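PDB 2CWS: alginate lyase A1-II' from Sphingomonas sp. A1, which probably depolymerises alginate by beta-elimination, this chain being the family-7 polysaccharide lyase domain of a longer protein. Local coordinates for residues 48-53 and 217-222; 91-96 and 160-165; 104-109 and 202-207. All blocks are in the same frame, centred on the assembly; numbering follows the deposited sequence.

Contact 1: residues 48-53 and 217-222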
ATOM      1  N   ALA A  48       1.174   3.572  17.351  1.00  4.11           N
ATOM      2  CA  ALA A  48       1.125   3.333  15.898  1.00  4.14           C
ATOM      3  C   ALA A  48       1.495   1.919  15.548  1.00  3.95           C
ATOM      4  O   ALA A  48       2.405   1.317  16.111  1.00  4.56           O
ATOM      5  CB  ALA A  48       2.147   4.229  15.175  1.00  4.63           C
ATOM      6  N   MET A  49       0.788   1.413  14.510  1.00  3.94           N
ATOM      7  CA  MET A  49       1.231   0.186  13.817  1.00  3.77           C
ATOM      8  C   MET A  49       2.436   0.607  12.961  1.00  3.53           C
ATOM      9  O   MET A  49       2.311   1.476  12.080  1.00  4.22           O
ATOM     10  CB  MET A  49       0.093  -0.368  13.002  1.00  4.26           C
ATOM     11  CG  MET A  49       0.451  -1.520  12.074  1.00  4.66           C
ATOM     12  SD  MET A  49      -0.967  -2.409  11.441  1.00  4.82           S
ATOM     13  CE  MET A  49      -1.885  -1.108  10.633  1.00  5.94           C
ATOM     14  N   THR A  50       3.595   0.001  13.237  1.00  3.75           N
ATOM     15  CA  THR A  50       4.876   0.485  12.752  1.00  3.93           C
ATOM     16  C   THR A  50       5.509  -0.603  11.899  1.00  3.21           C
ATOM     17  O   THR A  50       5.640  -1.754  12.341  1.00  4.76           O
ATOM     18  CB  THR A  50       5.745   0.852  13.961  1.00  4.04           C
ATOM     19  OG1 THR A  50       5.070   1.785  14.773  1.00  4.81           O
ATOM     20  CG2 THR A  50       7.049   1.545  13.459  1.00  5.26           C
ATOM     21  N   PHE A  51       5.931  -0.206  10.704  1.00  3.56           N
ATOM     22  CA  PHE A  51       6.490  -1.110   9.693  1.00  3.41           C
ATOM     23  C   PHE A  51       7.945  -0.741   9.479  1.00  3.47           C
ATOM     24  O   PHE A  51       8.236   0.423   9.099  1.00  4.33           O
ATOM     25  CB  PHE A  51       5.768  -0.923   8.353  1.00  3.77           C
ATOM     26  CG  PHE A  51       4.265  -1.179   8.408  1.00  3.51           C
ATOM     27  CD1 PHE A  51       3.764  -2.435   8.059  1.00  3.82           C
ATOM     28  CD2 PHE A  51       3.392  -0.172   8.767  1.00  3.96           C
ATOM     29  CE1 PHE A  51       2.402  -2.650   8.037  1.00  4.28           C
ATOM     30  CE2 PHE A  51       2.022  -0.401   8.767  1.00  4.40           C
ATOM     31  CZ  PHE A  51       1.516  -1.639   8.380  1.00  4.22           C
ATOM     32  N   TRP A  52       8.860  -1.689   9.702  1.00  3.69           N
ATOM     33  CA  TRP A  52      10.289  -1.453   9.502  1.00  3.49           C
ATOM     34  C   TRP A  52      10.810  -2.432   8.447  1.00  3.80           C
ATOM     35  O   TRP A  52      10.476  -3.628   8.501  1.00  4.12           O
ATOM     36  CB  TRP A  52      11.070  -1.625  10.855  1.00  4.52           C
ATOM     37  CG  TRP A  52      12.554  -1.523  10.584  1.00  3.91           C
ATOM     38  CD1 TRP A  52      13.236  -0.330  10.399  1.00  4.14           C
ATOM     39  CD2 TRP A  52      13.535  -2.554  10.412  1.00  4.21           C
ATOM     40  NE1 TRP A  52      14.552  -0.578  10.144  1.00  4.34           N
ATOM     41  CE2 TRP A  52      14.769  -1.963  10.147  1.00  4.28           C
ATOM     42  CE3 TRP A  52      13.451  -3.983  10.501  1.00  5.09           C
ATOM     43  CZ2 TRP A  52      15.952  -2.665   9.929  1.00  4.76           C
ATOM     44  CZ3 TRP A  52      14.629  -4.693  10.288  1.00  5.88           C
ATOM     45  CH2 TRP A  52      15.858  -4.039  10.018  1.00  5.99           C
ATOM     46  N   ALA A  53      11.609  -1.925   7.509  1.00  3.81           N
ATOM     47  CA  ALA A  53      12.189  -2.828   6.501  1.00  4.23           C
ATOM     48  C   ALA A  53      13.561  -2.314   6.097  1.00  3.75           C
ATOM     49  O   ALA A  53      13.709  -1.121   5.794  1.00  4.30           O
ATOM     50  CB  ALA A  53      11.314  -2.932   5.249  1.00  5.13           C
ATOM     51  N   ILE A 217      11.079   3.384   8.169  1.00  3.51           N
ATOM     52  CA  ILE A 217      10.000   3.181   9.138  1.00  3.64           C
ATOM     53  C   ILE A 217       8.803   3.994   8.681  1.00  3.51           C
ATOM     54  O   ILE A 217       8.934   5.202   8.474  1.00  3.92           O
ATOM     55  CB  ILE A 217      10.395   3.638  10.545  1.00  4.00           C
ATOM     56  CG1 ILE A 217      11.618   2.874  11.085  1.00  5.04           C
ATOM     57  CG2 ILE A 217       9.208   3.519  11.496  1.00  5.06           C
ATOM     58  CD1 ILE A 217      12.225   3.499  12.351  1.00  6.86           C
ATOM     59  N   ALA A 218       7.655   3.333   8.583  1.00  3.56           N
ATOM     60  CA  ALA A 218       6.389   4.029   8.342  1.00  3.84           C
ATOM     61  C   ALA A 218       5.406   3.600   9.426  1.00  3.35           C
ATOM     62  O   ALA A 218       5.495   2.474   9.937  1.00  4.51           O
ATOM     63  CB  ALA A 218       5.799   3.698   6.971  1.00  4.83           C
ATOM     64  N   LYS A 219       4.484   4.504   9.774  1.00  3.56           N
ATOM     65  CA  LYS A 219       3.502   4.280  10.796  1.00  3.76           C
ATOM     66  C   LYS A 219       2.094   4.519  10.306  1.00  3.62           C
ATOM     67  O   LYS A 219       1.874   5.415   9.454  1.00  3.59           O
ATOM     68  CB  LYS A 219       3.728   5.285  11.969  1.00  4.41           C
ATOM     69  CG  LYS A 219       4.890   4.881  12.839  1.00  4.05           C
ATOM     70  CD  LYS A 219       5.110   5.889  13.988  1.00  4.68           C
ATOM     71  CE  LYS A 219       6.048   5.289  15.030  1.00  5.07           C
ATOM     72  NZ  LYS A 219       6.232   6.218  16.206  1.00  5.46           N
ATOM     73  N   LEU A 220       1.162   3.765  10.875  1.00  3.51           N
ATOM     74  CA  LEU A 220      -0.270   4.012  10.690  1.00  4.02           C
ATOM     75  C   LEU A 220      -0.915   4.139  12.079  1.00  3.67           C
ATOM     76  O   LEU A 220      -0.647   3.371  12.983  1.00  4.12           O
ATOM     77  CB  LEU A 220      -0.939   2.884   9.909  1.00  4.17           C
ATOM     78  CG  LEU A 220      -0.466   2.759   8.434  1.00  3.95           C
ATOM     79  CD1 LEU A 220      -1.081   1.549   7.780  1.00  5.85           C
ATOM     80  CD2 LEU A 220      -0.801   4.008   7.649  1.00  5.49           C
ATOM     81  N   TYR A 221      -1.842   5.125  12.153  1.00  4.28           N
ATOM     82  CA  TYR A 221      -2.654   5.329  13.356  1.00  4.80           C
ATOM     83  C   TYR A 221      -4.100   4.903  13.124  1.00  5.44           C
ATOM     84  O   TYR A 221      -4.806   4.605  14.069  1.00  7.58           O
ATOM     85  CB  TYR A 221      -2.654   6.817  13.779  1.00  5.82           C
ATOM     86  CG  TYR A 221      -1.262   7.275  14.181  1.00  5.82           C
ATOM     87  CD1 TYR A 221      -0.457   7.923  13.257  1.00  6.58           C
ATOM     88  CD2 TYR A 221      -0.759   7.022  15.442  1.00  5.83           C
ATOM     89  CE1 TYR A 221       0.818   8.329  13.577  1.00  7.16           C
ATOM     90  CE2 TYR A 221       0.526   7.433  15.759  1.00  6.24           C
ATOM     91  CZ  TYR A 221       1.303   8.076  14.849  1.00  6.74           C
ATOM     92  OH  TYR A 221       2.583   8.512  15.140  1.00  8.49           O
ATOM     93  N   SER A 222      -4.526   4.822  11.859  1.00  4.85           N
ATOM     94  CA  SER A 222      -5.869   4.330  11.532  1.00  5.49           C
ATOM     95  C   SER A 222      -5.791   3.755  10.110  1.00  4.43           C
ATOM     96  O   SER A 222      -4.960   4.221   9.306  1.00  4.84           O
ATOM     97  CB  SER A 222      -6.920   5.432  11.652  1.00  6.57           C
ATOM     98  OG  SER A 222      -6.606   6.485  10.786  1.00  8.03           O
TER
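Met49 to Trp52 pair with Ile217 to Leu220 as antiparallel neighbours in the seven-stranded sheet of the lyase beta-sandwich. Four backbone hydrogen bonds join the hydrogen-bonded pairs Met49–Leu220 and Phe51–Ala218; the bond from Phe51 N to Ala218 O (2.8 Å) is almost straight, 171° at the hydrogen. Met49, Phe51, Ala218 and Leu220 share the inner face, turned toward the second sheet, where Phe51 meets Leu70 and Asn204. Leu220 CD1 touches two partners, 3.8 Å from Phe51 CE2 and 4.0 Å from Met49 CE. The Phe51 ring presents its edge to Ala218 O and packs edge-to-face with Phe41. On the other face, Thr50 splits its branches. With OG1 beside the backbone N (chi1 -56°), Thr50 OG1 donates to Ala48 O from above the carbonyl plane (3.0 Å), while Thr50 CG2 meets Ile217 CG2 at 3.5 Å. An alanine in place of Thr50 would probably leave Ala48 O without this donor and open a gap beside Ile217 CG2. Lys219 runs extended past Thr50, its CD 3.6 Å from Ala48 CB, which also lies over one face of the Tyr221 ring in a CH-pi contact. Lys219 NZ reaches Asp44 and Asp46 in salt bridges, and Tyr221 OH also bonds Asp46. The inner face is thus chiefly apolar, whereas the outer one buries a lysine whose positive charge the two carboxylates are likely to stabilise.

Contact 2: residues 91-96 and 160-165; sequences MKLSGK and DLYNME
The Tyr162 ring takes Gly95 O over the centre of one face, 3.4 Å above its plane, with Lys96 N over the same face and Leu93 CD1 at the edge, 4.2 Å from Tyr162 CE2. Tyr162 CG stands between the backbone N and the carbonyl carbon, its chi1 of 37° well short of the usual +60°, and the ring beyond it lies against Gly95 and Lys96. Tyr162 CZ lies 3.6 Å from Lys96 CA, and the hydroxyl goes on to Thr97. Gly95 brings no side chain to the ring; a CB there would stand at packing distance from Tyr162 CE2. Besides packing against the ring, Gly95 O accepts a hydrogen bond from Tyr162 N at 2.8 Å. Gly95 N returns a bond to Tyr162 O, and the pair Leu93–Met164 repeats the pattern, with Met164 N to Leu93 O at 2.8 Å. Leu93 and Met164 lie side by side, Leu93 CD1 3.6 Å from Met164 CB. These side chains point with Tyr162 into the sandwich, where Val108 and Ala109 of the facing sheet meet Met164. On the outer face the stems of Lys92 and Glu165 cross without their charged atoms meeting; Lys92 is modelled in two positions, which makes any ionic pairing doubtful. The paired strands, their axes at 160°, therefore carry an apolar inner face, where the tyrosine hydroxyl is satisfied by Thr97, and a polar outer face.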
ATOM      1  N   MET A  91     -10.109   3.111   0.609  1.00  4.00           N
ATOM      2  CA  MET A  91      -9.216   2.954   1.766  1.00  3.84           C
ATOM      3  C   MET A  91      -8.943   4.317   2.357  1.00  3.59           C
ATOM      4  O   MET A  91      -8.633   5.268   1.624  1.00  4.57           O
ATOM      5  CB  MET A  91      -7.919   2.283   1.288  1.00  4.03           C
ATOM      6  CG  MET A  91      -6.894   2.223   2.436  1.00  4.47           C
ATOM      7  SD  MET A  91      -5.459   1.181   2.047  1.00  4.73           S
ATOM      8  CE  MET A  91      -4.747   2.182   0.693  1.00  5.79           C
ATOM      9  N   LYS A  92      -9.041   4.400   3.657  1.00  3.96           N
ATOM     10  CA  LYS A  92      -8.670   5.588   4.402  1.00  5.03           C
ATOM     11  C   LYS A  92      -7.599   5.207   5.410  1.00  4.47           C
ATOM     12  O   LYS A  92      -7.664   4.145   6.022  1.00  6.27           O
ATOM     13  CB  LYS A  92      -9.836   6.209   5.191  0.54  7.21           C
ATOM     14  CG  LYS A  92     -10.981   6.597   4.290  0.54  8.58           C
ATOM     15  CD  LYS A  92     -12.076   7.200   5.190  0.54 11.34           C
ATOM     16  CE  LYS A  92     -11.392   8.186   6.127  0.54 17.07           C
ATOM     17  NZ  LYS A  92     -12.313   8.886   7.044  0.54 23.86           N
ATOM     18  N   LEU A  93      -6.602   6.068   5.574  1.00  4.40           N
ATOM     19  CA  LEU A  93      -5.608   5.804   6.605  1.00  4.23           C
ATOM     20  C   LEU A  93      -5.102   7.137   7.120  1.00  4.19           C
ATOM     21  O   LEU A  93      -5.170   8.186   6.456  1.00  4.77           O
ATOM     22  CB  LEU A  93      -4.476   4.884   6.094  1.00  4.89           C
ATOM     23  CG  LEU A  93      -3.652   5.400   4.889  1.00  5.09           C
ATOM     24  CD1 LEU A  93      -2.530   6.367   5.285  1.00  5.55           C
ATOM     25  CD2 LEU A  93      -2.998   4.181   4.230  1.00  6.57           C
ATOM     26  N   SER A  94      -4.499   7.079   8.302  1.00  3.81           N
ATOM     27  CA  SER A  94      -3.727   8.200   8.818  1.00  3.99           C
ATOM     28  C   SER A  94      -2.380   7.643   9.261  1.00  4.02           C
ATOM     29  O   SER A  94      -2.342   6.538   9.820  1.00  5.48           O
ATOM     30  CB  SER A  94      -4.402   9.023   9.919  0.67  4.98           C
ATOM     31  OG  SER A  94      -4.498   8.234  11.071  0.67  5.07           O
ATOM     32  N   GLY A  95      -1.323   8.346   8.969  1.00  3.93           N
ATOM     33  CA  GLY A  95      -0.002   7.784   9.245  1.00  5.09           C
ATOM     34  C   GLY A  95       1.080   8.790   9.065  1.00  3.49           C
ATOM     35  O   GLY A  95       0.829   9.999   8.863  1.00  4.32           O
ATOM     36  N   LYS A  96       2.318   8.334   9.118  1.00  3.73           N
ATOM     37  CA  LYS A  96       3.476   9.173   8.897  1.00  3.68           C
ATOM     38  C   LYS A  96       4.650   8.285   8.479  1.00  3.52           C
ATOM     39  O   LYS A  96       4.658   7.097   8.756  1.00  4.69           O
ATOM     40  CB  LYS A  96       3.922  10.002  10.124  0.73  4.46           C
ATOM     41  CG  LYS A  96       4.235   9.145  11.360  0.73  4.61           C
ATOM     42  CD  LYS A  96       4.975   9.900  12.446  0.73  5.12           C
ATOM     43  CE  LYS A  96       4.037  10.907  13.046  0.73  6.34           C
ATOM     44  NZ  LYS A  96       4.793  11.822  13.999  0.73  7.33           N
ATOM     45  N   ASP A 160       5.545  14.218   9.533  1.00  4.05           N
ATOM     46  CA  ASP A 160       4.239  14.835   9.505  1.00  4.32           C
ATOM     47  C   ASP A 160       3.148  13.760   9.415  1.00  4.13           C
ATOM     48  O   ASP A 160       3.299  12.764   8.760  1.00  5.02           O
ATOM     49  CB  ASP A 160       4.057  15.725   8.288  1.00  5.08           C
ATOM     50  CG  ASP A 160       4.849  17.015   8.318  1.00  5.73           C
ATOM     51  OD1 ASP A 160       5.493  17.377   9.346  1.00  6.45           O
ATOM     52  OD2 ASP A 160       4.770  17.718   7.257  1.00  6.25           O
ATOM     53  N   LEU A 161       2.004  14.005  10.028  1.00  5.24           N
ATOM     54  CA  LEU A 161       0.878  13.093   9.915  1.00  5.18           C
ATOM     55  C   LEU A 161       0.149  13.426   8.633  1.00  5.36           C
ATOM     56  O   LEU A 161      -0.128  14.620   8.370  1.00  7.37           O
ATOM     57  CB  LEU A 161      -0.084  13.336  11.091  0.58  7.07           C
ATOM     58  CG  LEU A 161      -1.264  12.358  11.109  0.58  7.22           C
ATOM     59  CD1 LEU A 161      -0.722  11.070  11.703  0.58  9.38           C
ATOM     60  CD2 LEU A 161      -2.480  12.860  11.856  0.58 10.80           C
ATOM     61  N   TYR A 162      -0.183  12.415   7.855  1.00  4.55           N
ATOM     62  CA  TYR A 162      -1.056  12.576   6.679  1.00  4.93           C
ATOM     63  C   TYR A 162      -2.322  11.746   6.869  1.00  4.25           C
ATOM     64  O   TYR A 162      -2.305  10.649   7.433  1.00  5.04           O
ATOM     65  CB  TYR A 162      -0.364  12.184   5.372  1.00  5.62           C
ATOM     66  CG  TYR A 162       0.596  10.993   5.435  1.00  4.54           C
ATOM     67  CD1 TYR A 162       1.953  11.201   5.458  1.00  4.54           C
ATOM     68  CD2 TYR A 162       0.128   9.685   5.439  1.00  4.48           C
ATOM     69  CE1 TYR A 162       2.860  10.136   5.497  1.00  4.66           C
ATOM     70  CE2 TYR A 162       0.992   8.601   5.501  1.00  4.51           C
ATOM     71  CZ  TYR A 162       2.363   8.837   5.525  1.00  4.09           C
ATOM     72  OH  TYR A 162       3.300   7.815   5.601  1.00  4.52           O
ATOM     73  N   ASN A 163      -3.401  12.308   6.357  1.00  4.52           N
ATOM     74  CA  ASN A 163      -4.675  11.638   6.211  1.00  4.60           C
ATOM     75  C   ASN A 163      -4.966  11.305   4.758  0.61  3.91           C
ATOM     76  O   ASN A 163      -5.296  12.199   3.978  0.61  3.49           O
ATOM     77  CB  ASN A 163      -5.816  12.521   6.697  1.00  5.75           C
ATOM     78  CG  ASN A 163      -5.735  12.726   8.191  1.00  5.34           C
ATOM     79  OD1 ASN A 163      -5.804  11.765   8.938  1.00  9.51           O
ATOM     80  ND2 ASN A 163      -5.550  13.962   8.650  1.00  6.89           N
ATOM     81  N   MET A 164      -4.830  10.063   4.392  1.00  3.97           N
ATOM     82  CA  MET A 164      -4.857   9.632   3.007  1.00  4.38           C
ATOM     83  C   MET A 164      -6.174   8.934   2.702  1.00  4.16           C
ATOM     84  O   MET A 164      -6.718   8.243   3.564  1.00  4.61           O
ATOM     85  CB  MET A 164      -3.695   8.659   2.780  1.00  4.90           C
ATOM     86  CG  MET A 164      -3.592   8.163   1.358  1.00  5.82           C
ATOM     87  SD  MET A 164      -2.284   6.929   1.169  1.00  7.98           S
ATOM     88  CE  MET A 164      -0.834   7.929   1.541  1.00  9.50           C
ATOM     89  N   GLU A 165      -6.648   9.109   1.460  1.00  4.24           N
ATOM     90  CA  GLU A 165      -7.778   8.297   1.012  1.00  4.83           C
ATOM     91  C   GLU A 165      -7.483   7.928  -0.433  1.00  3.84           C
ATOM     92  O   GLU A 165      -6.988   8.732  -1.208  1.00  4.71           O
ATOM     93  CB  GLU A 165      -9.077   9.091   1.131  1.00  5.66           C
ATOM     94  CG  GLU A 165     -10.317   8.299   0.718  1.00  8.24           C
ATOM     95  CD  GLU A 165     -11.569   9.088   1.016  1.00 12.16           C
ATOM     96  OE1 GLU A 165     -12.524   8.964   0.244  1.00 15.27           O
ATOM     97  OE2 GLU A 165     -11.589   9.871   2.015  1.00 15.82           O
TER

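Contact 3: residues 104-109 and 202-207; sequences GKIIVA and AGNYVQ. With SO4 (sulfate ion), chain B.
Ile107 and Tyr205 form an antiparallel hydrogen-bonded pair (Ile107 N to Tyr205 O 2.8 Å, Tyr205 N to Ile107 O 2.9 Å), beyond which the register slips by one residue to Ala109–Ala202, a beta bulge. At the slip Gly203 N donates to Val108 O from above the carbonyl plane (3.1 Å), and a water donates to both Val108 O and Gly203 O. Gln207 folds back over Tyr205, its chain bent at chi2 (-62°). Gln207 NE2 lies 3.3 Å above the centre of the Tyr205 ring and donates almost straight (173°) to Tyr205 O at 3.0 Å, so that this carbonyl serves two donors. Ile107 CD1 packs 3.7 Å from Gln207 CD and also touches Tyr205 CD2 obliquely. Tyr205 OH donates to sulfate O3 at 2.7 Å; Ser63 also bonds the hydroxyl, and Arg67 makes a cation-pi contact with the ring. Arg67 and His112 complete the hold on the sulfate. The ion probably comes from the crystallisation liquor, but the hydroxyl, Arg67 and His112 that bind it are consistent with the cleft in which family-7 lyases accommodate their acidic polymer.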
ATOM      1  N   GLY A 104      15.732   8.124  -0.194  1.00  3.61           N
ATOM      2  CA  GLY A 104      14.743   9.169   0.082  1.00  4.14           C
ATOM      3  C   GLY A 104      13.354   8.805  -0.371  1.00  3.74           C
ATOM      4  O   GLY A 104      12.501   9.694  -0.390  1.00  4.88           O
ATOM      5  N   LYS A 105      13.038   7.554  -0.677  1.00  4.02           N
ATOM      6  CA  LYS A 105      11.726   7.243  -1.285  1.00  3.72           C
ATOM      7  C   LYS A 105      11.208   5.912  -0.756  1.00  3.84           C
ATOM      8  O   LYS A 105      11.901   4.901  -0.782  1.00  4.26           O
ATOM      9  CB  LYS A 105      11.862   7.198  -2.802  1.00  4.76           C
ATOM     10  CG  LYS A 105      10.551   6.931  -3.519  1.00  5.26           C
ATOM     11  CD  LYS A 105      10.689   6.685  -4.993  1.00  7.10           C
ATOM     12  CE  LYS A 105      11.172   7.921  -5.733  1.00  8.76           C
ATOM     13  NZ  LYS A 105      11.302   7.682  -7.228  1.00  8.38           N
ATOM     14  N   ILE A 106       9.919   5.928  -0.319  1.00  3.76           N
ATOM     15  CA  ILE A 106       9.198   4.694  -0.019  1.00  3.37           C
ATOM     16  C   ILE A 106       7.781   4.855  -0.560  1.00  3.42           C
ATOM     17  O   ILE A 106       7.338   5.937  -0.887  1.00  4.16           O
ATOM     18  CB  ILE A 106       9.147   4.338   1.487  1.00  3.63           C
ATOM     19  CG1 ILE A 106       8.283   5.334   2.287  1.00  4.25           C
ATOM     20  CG2 ILE A 106      10.542   4.216   2.048  1.00  4.22           C
ATOM     21  CD1 ILE A 106       8.078   4.883   3.751  1.00  5.05           C
ATOM     22  N   ILE A 107       7.100   3.699  -0.689  1.00  3.42           N
ATOM     23  CA  ILE A 107       5.679   3.650  -1.054  1.00  3.37           C
ATOM     24  C   ILE A 107       4.926   3.238   0.201  1.00  2.99           C
ATOM     25  O   ILE A 107       5.256   2.223   0.835  1.00  4.06           O
ATOM     26  CB  ILE A 107       5.445   2.713  -2.257  1.00  3.80           C
ATOM     27  CG1 ILE A 107       5.964   3.373  -3.518  1.00  4.55           C
ATOM     28  CG2 ILE A 107       3.965   2.311  -2.365  1.00  4.41           C
ATOM     29  CD1 ILE A 107       6.021   2.459  -4.733  1.00  5.41           C
ATOM     30  N   VAL A 108       3.878   4.006   0.548  1.00  3.47           N
ATOM     31  CA  VAL A 108       3.149   3.810   1.804  1.00  3.24           C
ATOM     32  C   VAL A 108       1.739   3.297   1.598  1.00  3.11           C
ATOM     33  O   VAL A 108       1.099   2.912   2.590  1.00  3.81           O
ATOM     34  CB  VAL A 108       3.150   5.086   2.691  1.00  3.83           C
ATOM     35  CG1 VAL A 108       4.564   5.420   3.140  1.00  5.28           C
ATOM     36  CG2 VAL A 108       2.493   6.243   1.941  1.00  5.71           C
ATOM     37  N   ALA A 109       1.239   3.244   0.376  1.00  3.09           N
ATOM     38  CA  ALA A 109      -0.056   2.663   0.095  1.00  3.08           C
ATOM     39  C   ALA A 109      -0.144   2.365  -1.383  1.00  2.96           C
ATOM     40  O   ALA A 109       0.565   2.981  -2.201  1.00  3.60           O
ATOM     41  CB  ALA A 109      -1.194   3.613   0.506  1.00  4.37           C
ATOM     42  N   ALA A 202      -1.054  -1.318   2.190  1.00  3.44           N
ATOM     43  CA  ALA A 202      -0.625  -0.190   3.032  1.00  3.32           C
ATOM     44  C   ALA A 202       0.522  -0.666   3.894  1.00  3.11           C
ATOM     45  O   ALA A 202       0.453  -1.748   4.497  1.00  3.71           O
ATOM     46  CB  ALA A 202      -1.769   0.285   3.928  1.00  4.87           C
ATOM     47  N   GLY A 203       1.567   0.174   3.992  1.00  3.30           N
ATOM     48  CA  GLY A 203       2.672  -0.162   4.883  1.00  3.96           C
ATOM     49  C   GLY A 203       3.937   0.547   4.443  1.00  3.15           C
ATOM     50  O   GLY A 203       3.930   1.798   4.364  1.00  3.78           O
ATOM     51  N   ASN A 204       4.997  -0.229   4.166  1.00  3.49           N
ATOM     52  CA  ASN A 204       6.333   0.371   3.959  1.00  3.36           C
ATOM     53  C   ASN A 204       7.017  -0.457   2.886  1.00  3.31           C
ATOM     54  O   ASN A 204       7.621  -1.489   3.154  1.00  4.16           O
ATOM     55  CB  ASN A 204       7.094   0.331   5.268  1.00  3.81           C
ATOM     56  CG  ASN A 204       8.496   0.869   5.206  1.00  4.17           C
ATOM     57  OD1 ASN A 204       9.221   0.717   6.264  1.00  6.51           O
ATOM     58  ND2 ASN A 204       8.924   1.394   4.122  1.00  3.42           N
ATOM     59  N   TYR A 205       6.979   0.036   1.633  1.00  3.50           N
ATOM     60  CA  TYR A 205       7.552  -0.654   0.489  1.00  3.48           C
ATOM     61  C   TYR A 205       8.754   0.220   0.090  1.00  3.25           C
ATOM     62  O   TYR A 205       8.591   1.323  -0.447  1.00  3.69           O
ATOM     63  CB  TYR A 205       6.497  -0.770  -0.584  1.00  4.15           C
ATOM     64  CG  TYR A 205       6.934  -1.407  -1.902  1.00  3.55           C
ATOM     65  CD1 TYR A 205       7.955  -2.341  -1.987  1.00  4.34           C
ATOM     66  CD2 TYR A 205       6.225  -1.065  -3.044  1.00  4.52           C
ATOM     67  CE1 TYR A 205       8.272  -2.922  -3.207  1.00  5.40           C
ATOM     68  CE2 TYR A 205       6.530  -1.629  -4.271  1.00  5.38           C
ATOM     69  CZ  TYR A 205       7.585  -2.534  -4.346  1.00  5.51           C
ATOM     70  OH  TYR A 205       7.905  -3.141  -5.534  1.00  7.30           O
ATOM     71  N   VAL A 206       9.944  -0.250   0.413  1.00  3.85           N
ATOM     72  CA  VAL A 206      11.116   0.634   0.436  1.00  3.88           C
ATOM     73  C   VAL A 206      11.759   0.751  -0.939  1.00  3.71           C
ATOM     74  O   VAL A 206      12.232  -0.244  -1.467  1.00  4.32           O
ATOM     75  CB  VAL A 206      12.146   0.048   1.428  1.00  4.52           C
ATOM     76  CG1 VAL A 206      13.333   1.016   1.574  1.00  5.41           C
ATOM     77  CG2 VAL A 206      11.516  -0.234   2.802  1.00  5.33           C
ATOM     78  N   GLN A 207      11.778   1.987  -1.490  1.00  3.88           N
ATOM     79  CA  GLN A 207      12.322   2.143  -2.849  1.00  3.91           C
ATOM     80  C   GLN A 207      13.817   2.424  -2.810  1.00  4.03           C
ATOM     81  O   GLN A 207      14.336   3.427  -3.261  1.00  4.57           O
ATOM     82  CB  GLN A 207      11.562   3.240  -3.649  1.00  4.68           C
ATOM     83  CG  GLN A 207      10.032   2.999  -3.601  1.00  5.01           C
ATOM     84  CD  GLN A 207       9.636   1.703  -4.232  1.00  4.46           C
ATOM     85  OE1 GLN A 207       9.762   1.455  -5.439  1.00  6.85           O
ATOM     86  NE2 GLN A 207       9.124   0.766  -3.393  1.00  4.62           N
TER
HETATM   87  S   SO4 B 401       4.932  -4.429  -6.593  0.66  5.94           S
HETATM   88  O1  SO4 B 401       4.049  -4.130  -5.317  0.66  4.68           O
HETATM   89  O2  SO4 B 401       4.134  -4.872  -7.715  0.66  7.26           O
HETATM   90  O3  SO4 B 401       5.612  -3.257  -7.000  0.66  5.91           O
HETATM   91  O4  SO4 B 401       5.888  -5.483  -6.272  0.66  7.40           O
HETATM   92  O   HOH W   1       1.742   3.201   5.369  1.00  3.87           O

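Contacts 1 and 2 lie in one sheet, their centres about 11 Å apart: strands 215-228 and 88-99 are neighbours, and Tyr221 N bonds Ser94 O (2.8 Å) at a classic beta bulge. Contact 3 belongs to the facing sheet, its centre about 11 Å from that of contact 1 and about 13 Å from that of contact 2. The sandwich closes between them, with Ala53 CB 3.6 Å from Val206 CG2 and Met164 SD 3.6 Å from Ala109 CB. Of the three, only contact 3 touches the sulfate, through Tyr205 on the face of its sheet turned from this interior. Contacts 1 and 2 thus form part of the layer behind the anion site.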